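Leucine aminopeptidase (Legionella pneumophila, PDB 5GNE) probably acts as a zinc-dependent aminopeptidase of the M28 family, removing residues from the N-termini of peptides. Local coordinates at residues Glu214-Arg228 and Thr362-Asn375. Sequence-based numbering, arbitrary orientation.
With SO4 (sulfate ion), chain E.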
loop_
_atom_site.group_PDB
_atom_site.type_symbol
_atom_site.label_atom_id
_atom_site.label_comp_id
_atom_site.label_asym_id
_atom_site.label_seq_id
_atom_site.Cartn_x
_atom_site.Cartn_y
_atom_site.Cartn_z
ATOM N N GLU A 214 -3.948 -7.373 11.942
ATOM C CA GLU A 214 -3.808 -7.312 13.401
ATOM C C GLU A 214 -4.246 -5.956 13.983
ATOM O O GLU A 214 -4.861 -5.889 15.062
ATOM C CB GLU A 214 -2.371 -7.638 13.823
ATOM C CG GLU A 214 -2.143 -7.695 15.340
ATOM C CD GLU A 214 -3.083 -8.647 16.093
ATOM O OE1 GLU A 214 -3.713 -9.524 15.458
ATOM O OE2 GLU A 214 -3.175 -8.527 17.336
ATOM N N MET A 215 -3.881 -4.878 13.306
ATOM C CA MET A 215 -4.330 -3.546 13.722
ATOM C C MET A 215 -5.853 -3.490 13.816
ATOM O O MET A 215 -6.414 -3.071 14.838
ATOM C CB MET A 215 -3.823 -2.505 12.751
ATOM C CG MET A 215 -2.353 -2.164 12.980
ATOM S SD MET A 215 -1.753 -1.297 11.527
ATOM C CE MET A 215 -2.771 0.173 11.647
ATOM N N ALA A 216 -6.515 -3.998 12.779
ATOM C CA ALA A 216 -7.982 -4.068 12.754
ATOM C C ALA A 216 -8.511 -4.893 13.914
ATOM O O ALA A 216 -9.495 -4.534 14.548
ATOM C CB ALA A 216 -8.487 -4.642 11.428
ATOM N N ARG A 217 -7.864 -6.004 14.196
ATOM C CA ARG A 217 -8.372 -6.873 15.230
ATOM C C ARG A 217 -8.172 -6.289 16.624
ATOM O O ARG A 217 -9.064 -6.357 17.468
ATOM C CB ARG A 217 -7.657 -8.215 15.163
ATOM C CG ARG A 217 -8.154 -9.245 16.179
ATOM C CD ARG A 217 -7.183 -10.428 16.290
ATOM N NE ARG A 217 -6.018 -10.045 17.082
ATOM C CZ ARG A 217 -6.051 -9.831 18.397
ATOM N NH1 ARG A 217 -7.184 -9.995 19.066
ATOM N NH2 ARG A 217 -4.951 -9.466 19.046
ATOM N N VAL A 218 -7.011 -5.694 16.862
ATOM C CA VAL A 218 -6.804 -4.934 18.086
ATOM C C VAL A 218 -7.856 -3.836 18.283
ATOM O O VAL A 218 -8.470 -3.745 19.346
ATOM C CB VAL A 218 -5.396 -4.336 18.123
ATOM C CG1 VAL A 218 -5.271 -3.360 19.283
ATOM C CG2 VAL A 218 -4.382 -5.464 18.258
ATOM N N VAL A 219 -8.101 -3.047 17.244
ATOM C CA VAL A 219 -9.138 -2.018 17.289
ATOM C C VAL A 219 -10.531 -2.597 17.628
ATOM O O VAL A 219 -11.254 -2.022 18.434
ATOM C CB VAL A 219 -9.218 -1.254 15.946
ATOM C CG1 VAL A 219 -10.497 -0.452 15.865
ATOM C CG2 VAL A 219 -7.999 -0.341 15.762
ATOM N N PHE A 220 -10.887 -3.754 17.073
ATOM C CA PHE A 220 -12.181 -4.370 17.395
ATOM C C PHE A 220 -12.260 -4.770 18.868
ATOM O O PHE A 220 -13.318 -4.666 19.499
ATOM C CB PHE A 220 -12.468 -5.611 16.532
ATOM C CG PHE A 220 -12.998 -5.311 15.147
ATOM C CD1 PHE A 220 -14.170 -4.623 14.981
ATOM C CD2 PHE A 220 -12.353 -5.780 14.020
ATOM C CE1 PHE A 220 -14.666 -4.361 13.712
ATOM C CE2 PHE A 220 -12.847 -5.524 12.748
ATOM C CZ PHE A 220 -13.997 -4.822 12.595
ATOM N N SER A 221 -11.146 -5.248 19.406
ATOM C CA SER A 221 -11.106 -5.697 20.795
ATOM C C SER A 221 -10.823 -4.548 21.777
ATOM O O SER A 221 -10.860 -4.745 22.982
ATOM C CB SER A 221 -10.076 -6.809 20.959
ATOM O OG SER A 221 -8.801 -6.341 20.586
ATOM N N SER A 222 -10.512 -3.366 21.259
ATOM C CA SER A 222 -10.345 -2.166 22.097
ATOM C C SER A 222 -11.554 -1.815 22.988
ATOM O O SER A 222 -12.692 -2.166 22.679
ATOM C CB SER A 222 -10.026 -0.960 21.191
ATOM O OG SER A 222 -10.180 0.305 21.843
ATOM N N ASN A 223 -11.282 -1.129 24.102
ATOM C CA ASN A 223 -12.321 -0.718 25.055
ATOM C C ASN A 223 -12.827 0.699 24.761
ATOM O O ASN A 223 -13.801 1.155 25.353
ATOM C CB ASN A 223 -11.812 -0.805 26.497
ATOM C CG ASN A 223 -12.078 -2.160 27.127
ATOM O OD1 ASN A 223 -11.152 -2.935 27.381
ATOM N ND2 ASN A 223 -13.352 -2.453 27.387
ATOM N N PHE A 224 -12.121 1.409 23.892
ATOM C CA PHE A 224 -12.544 2.734 23.467
ATOM C C PHE A 224 -12.804 2.739 21.957
ATOM O O PHE A 224 -12.276 1.925 21.196
ATOM C CB PHE A 224 -11.524 3.810 23.862
ATOM C CG PHE A 224 -10.127 3.550 23.349
ATOM C CD1 PHE A 224 -9.742 3.969 22.078
ATOM C CD2 PHE A 224 -9.202 2.869 24.137
ATOM C CE1 PHE A 224 -8.474 3.722 21.611
ATOM C CE2 PHE A 224 -7.931 2.628 23.674
ATOM C CZ PHE A 224 -7.569 3.055 22.411
ATOM N N GLU A 225 -13.683 3.627 21.545
ATOM C CA GLU A 225 -13.994 3.813 20.145
ATOM C C GLU A 225 -13.111 4.933 19.606
ATOM O O GLU A 225 -12.462 5.639 20.375
ATOM C CB GLU A 225 -15.468 4.123 19.964
ATOM C CG GLU A 225 -16.337 2.901 20.174
ATOM C CD GLU A 225 -17.561 2.923 19.301
ATOM O OE1 GLU A 225 -17.815 3.971 18.680
ATOM O OE2 GLU A 225 -18.263 1.901 19.220
ATOM N N LEU A 226 -13.034 5.062 18.291
ATOM C CA LEU A 226 -12.296 6.183 17.720
ATOM C C LEU A 226 -13.303 7.255 17.352
ATOM O O LEU A 226 -14.478 6.960 17.210
ATOM C CB LEU A 226 -11.522 5.717 16.507
ATOM C CG LEU A 226 -10.331 4.918 17.045
ATOM C CD1 LEU A 226 -9.751 4.103 15.943
ATOM C CD2 LEU A 226 -9.264 5.814 17.661
ATOM N N ASN A 227 -12.854 8.494 17.182
ATOM C CA ASN A 227 -13.754 9.550 16.763
ATOM C C ASN A 227 -13.781 9.789 15.255
ATOM O O ASN A 227 -14.418 10.729 14.793
ATOM C CB ASN A 227 -13.386 10.852 17.474
ATOM C CG ASN A 227 -13.561 10.776 18.976
ATOM O OD1 ASN A 227 -14.434 10.069 19.486
ATOM N ND2 ASN A 227 -12.746 11.522 19.697
ATOM N N ARG A 228 -13.107 8.925 14.497
ATOM C CA ARG A 228 -13.051 9.031 13.038
ATOM C C ARG A 228 -13.247 7.640 12.492
ATOM O O ARG A 228 -12.849 6.689 13.147
ATOM C CB ARG A 228 -11.693 9.523 12.561
ATOM C CG ARG A 228 -11.129 10.651 13.349
ATOM C CD ARG A 228 -9.742 11.060 12.832
ATOM N NE ARG A 228 -9.532 12.447 13.223
ATOM C CZ ARG A 228 -10.169 13.477 12.683
ATOM N NH1 ARG A 228 -11.023 13.296 11.691
ATOM N NH2 ARG A 228 -9.929 14.686 13.125
ATOM N N THR A 362 3.119 -3.068 13.651
ATOM C CA THR A 362 1.792 -3.055 14.271
ATOM C C THR A 362 1.684 -2.016 15.375
ATOM O O THR A 362 0.698 -1.277 15.435
ATOM C CB THR A 362 1.415 -4.446 14.846
ATOM O OG1 THR A 362 1.620 -5.417 13.825
ATOM C CG2 THR A 362 -0.035 -4.495 15.256
ATOM N N LYS A 363 2.717 -1.921 16.214
ATOM C CA LYS A 363 2.743 -0.871 17.227
ATOM C C LYS A 363 2.614 0.495 16.573
ATOM O O LYS A 363 1.743 1.296 16.955
ATOM C CB LYS A 363 4.013 -0.938 18.062
ATOM C CG LYS A 363 4.022 -2.078 19.062
ATOM C CD LYS A 363 5.318 -2.165 19.862
ATOM C CE LYS A 363 5.159 -3.200 20.977
ATOM N NZ LYS A 363 6.419 -3.592 21.615
ATOM N N LEU A 364 3.456 0.748 15.573
ATOM C CA LEU A 364 3.438 2.028 14.890
ATOM C C LEU A 364 2.068 2.361 14.348
ATOM O O LEU A 364 1.538 3.415 14.632
ATOM C CB LEU A 364 4.453 2.041 13.755
ATOM C CG LEU A 364 4.415 3.333 12.938
ATOM C CD1 LEU A 364 4.706 4.534 13.810
ATOM C CD2 LEU A 364 5.421 3.239 11.796
ATOM N N GLY A 365 1.484 1.427 13.605
ATOM C CA GLY A 365 0.127 1.551 13.109
ATOM C C GLY A 365 -0.911 1.903 14.160
ATOM O O GLY A 365 -1.780 2.768 13.939
ATOM N N LEU A 366 -0.835 1.249 15.313
ATOM C CA LEU A 366 -1.835 1.476 16.356
ATOM C C LEU A 366 -1.660 2.841 17.027
ATOM O O LEU A 366 -2.642 3.512 17.313
ATOM C CB LEU A 366 -1.787 0.347 17.375
ATOM C CG LEU A 366 -2.392 -0.967 16.853
ATOM C CD1 LEU A 366 -2.158 -2.166 17.776
ATOM C CD2 LEU A 366 -3.867 -0.808 16.602
ATOM N N ALA A 367 -0.420 3.260 17.283
ATOM C CA ALA A 367 -0.161 4.621 17.780
ATOM C C ALA A 367 -0.688 5.670 16.775
ATOM O O ALA A 367 -1.332 6.678 17.140
ATOM C CB ALA A 367 1.308 4.816 18.036
ATOM N N PHE A 368 -0.399 5.419 15.503
ATOM C CA PHE A 368 -0.922 6.221 14.409
ATOM C C PHE A 368 -2.443 6.347 14.497
ATOM O O PHE A 368 -2.988 7.445 14.520
ATOM C CB PHE A 368 -0.483 5.583 13.098
ATOM C CG PHE A 368 -0.743 6.414 11.883
ATOM C CD1 PHE A 368 0.102 7.459 11.537
ATOM C CD2 PHE A 368 -1.788 6.083 11.027
ATOM C CE1 PHE A 368 -0.134 8.201 10.373
ATOM C CE2 PHE A 368 -2.029 6.809 9.880
ATOM C CZ PHE A 368 -1.196 7.867 9.546
ATOM N N ILE A 369 -3.116 5.208 14.584
ATOM C CA ILE A 369 -4.564 5.181 14.679
ATOM C C ILE A 369 -5.089 5.872 15.947
ATOM O O ILE A 369 -6.068 6.602 15.900
ATOM C CB ILE A 369 -5.082 3.747 14.627
ATOM C CG1 ILE A 369 -4.956 3.184 13.213
ATOM C CG2 ILE A 369 -6.537 3.683 15.014
ATOM C CD1 ILE A 369 -5.378 1.753 13.152
ATOM N N VAL A 370 -4.435 5.676 17.084
ATOM C CA VAL A 370 -4.936 6.286 18.315
ATOM C C VAL A 370 -4.712 7.792 18.302
ATOM O O VAL A 370 -5.623 8.572 18.591
ATOM C CB VAL A 370 -4.276 5.679 19.581
ATOM C CG1 VAL A 370 -4.607 6.502 20.813
ATOM C CG2 VAL A 370 -4.739 4.250 19.778
ATOM N N GLU A 371 -3.498 8.226 18.007
ATOM C CA GLU A 371 -3.238 9.644 18.141
ATOM C C GLU A 371 -3.956 10.486 17.076
ATOM O O GLU A 371 -4.336 11.632 17.351
ATOM C CB GLU A 371 -1.747 9.908 18.161
ATOM C CG GLU A 371 -1.071 9.201 19.342
ATOM C CD GLU A 371 -1.362 9.857 20.684
ATOM O OE1 GLU A 371 -2.109 10.848 20.723
ATOM O OE2 GLU A 371 -0.825 9.405 21.714
ATOM N N LEU A 372 -4.171 9.930 15.886
ATOM C CA LEU A 372 -5.030 10.608 14.910
ATOM C C LEU A 372 -6.525 10.374 15.207
ATOM O O LEU A 372 -7.352 11.288 15.070
ATOM C CB LEU A 372 -4.691 10.142 13.500
ATOM C CG LEU A 372 -3.380 10.669 12.912
ATOM C CD1 LEU A 372 -3.114 10.050 11.568
ATOM C CD2 LEU A 372 -3.486 12.165 12.748
ATOM N N GLY A 373 -6.857 9.146 15.613
ATOM C CA GLY A 373 -8.228 8.708 15.832
ATOM C C GLY A 373 -8.947 9.419 16.965
ATOM O O GLY A 373 -10.168 9.540 16.963
ATOM N N LEU A 374 -8.173 9.883 17.940
ATOM C CA LEU A 374 -8.707 10.634 19.058
ATOM C C LEU A 374 -8.119 12.086 19.175
ATOM O O LEU A 374 -8.383 12.792 20.140
ATOM C CB LEU A 374 -8.408 9.839 20.332
ATOM C CG LEU A 374 -8.630 8.343 20.505
ATOM C CD1 LEU A 374 -7.979 7.849 21.802
ATOM C CD2 LEU A 374 -10.132 8.083 20.565
ATOM N N ASN A 375 -7.388 12.539 18.157
ATOM C CA ASN A 375 -6.825 13.915 18.066
ATOM C C ASN A 375 -6.097 14.449 19.312
ATOM O O ASN A 375 -4.924 14.131 19.544
ATOM C CB ASN A 375 -7.915 14.905 17.699
ATOM C CG ASN A 375 -8.723 14.463 16.520
ATOM O OD1 ASN A 375 -9.245 13.345 16.474
ATOM N ND2 ASN A 375 -8.842 15.349 15.550
HETATM S S SO4 E . -11.950 16.889 11.163
HETATM O O1 SO4 E . -12.645 16.793 12.448
HETATM O O2 SO4 E . -10.500 16.987 11.364
HETATM O O3 SO4 E . -12.260 15.718 10.352
HETATM O O4 SO4 E . -12.430 18.076 10.461
#
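Arg-228 reaches the C-terminal end of helix 355-373 and a bound sulfate with one guanidinium. Its chain, extended from CG to NE, sends a weak hydrogen bond from NE to Leu-372 O (3.1 Å) at the edge of the group, while NH1 and NH2 each donate to a different sulfate oxygen. NH1 runs nearly straight to sulfate O3 (173°) and also hydrogen-bonds the carbonyl O of Glu-184, a residue whose backbone N is hydrogen-bonded to the same ion, probably from the crystallisation liquor. One residue earlier, Asn-227 N donates to Gly-373 O at 2.9 Å. Helices 202-221 and 355-373, whose segments 214-221 and 362-373 cross at -49°, pack against strand 185-191 of the mixed central sheet, in the alpha/beta fold of M28 peptidases, away from the two zinc ions. Met-215 is a knob in the hole formed by Thr-362, Gly-365, Leu-366 and Ile-369; bent at chi3 (65°), it lays CE 3.5 Å from Gly-365 CA. Val-218 CG1 meets Leu-366 CD1 at 3.7 Å. After helix 202-221 ends, Leu-226 splits its branches, CD1 to Ile-369 CG2 and CD2 to Gly-373 CA (3.6 Å), and Val-370 CG2 touches the Phe-224 ring edge at CZ (4.0 Å).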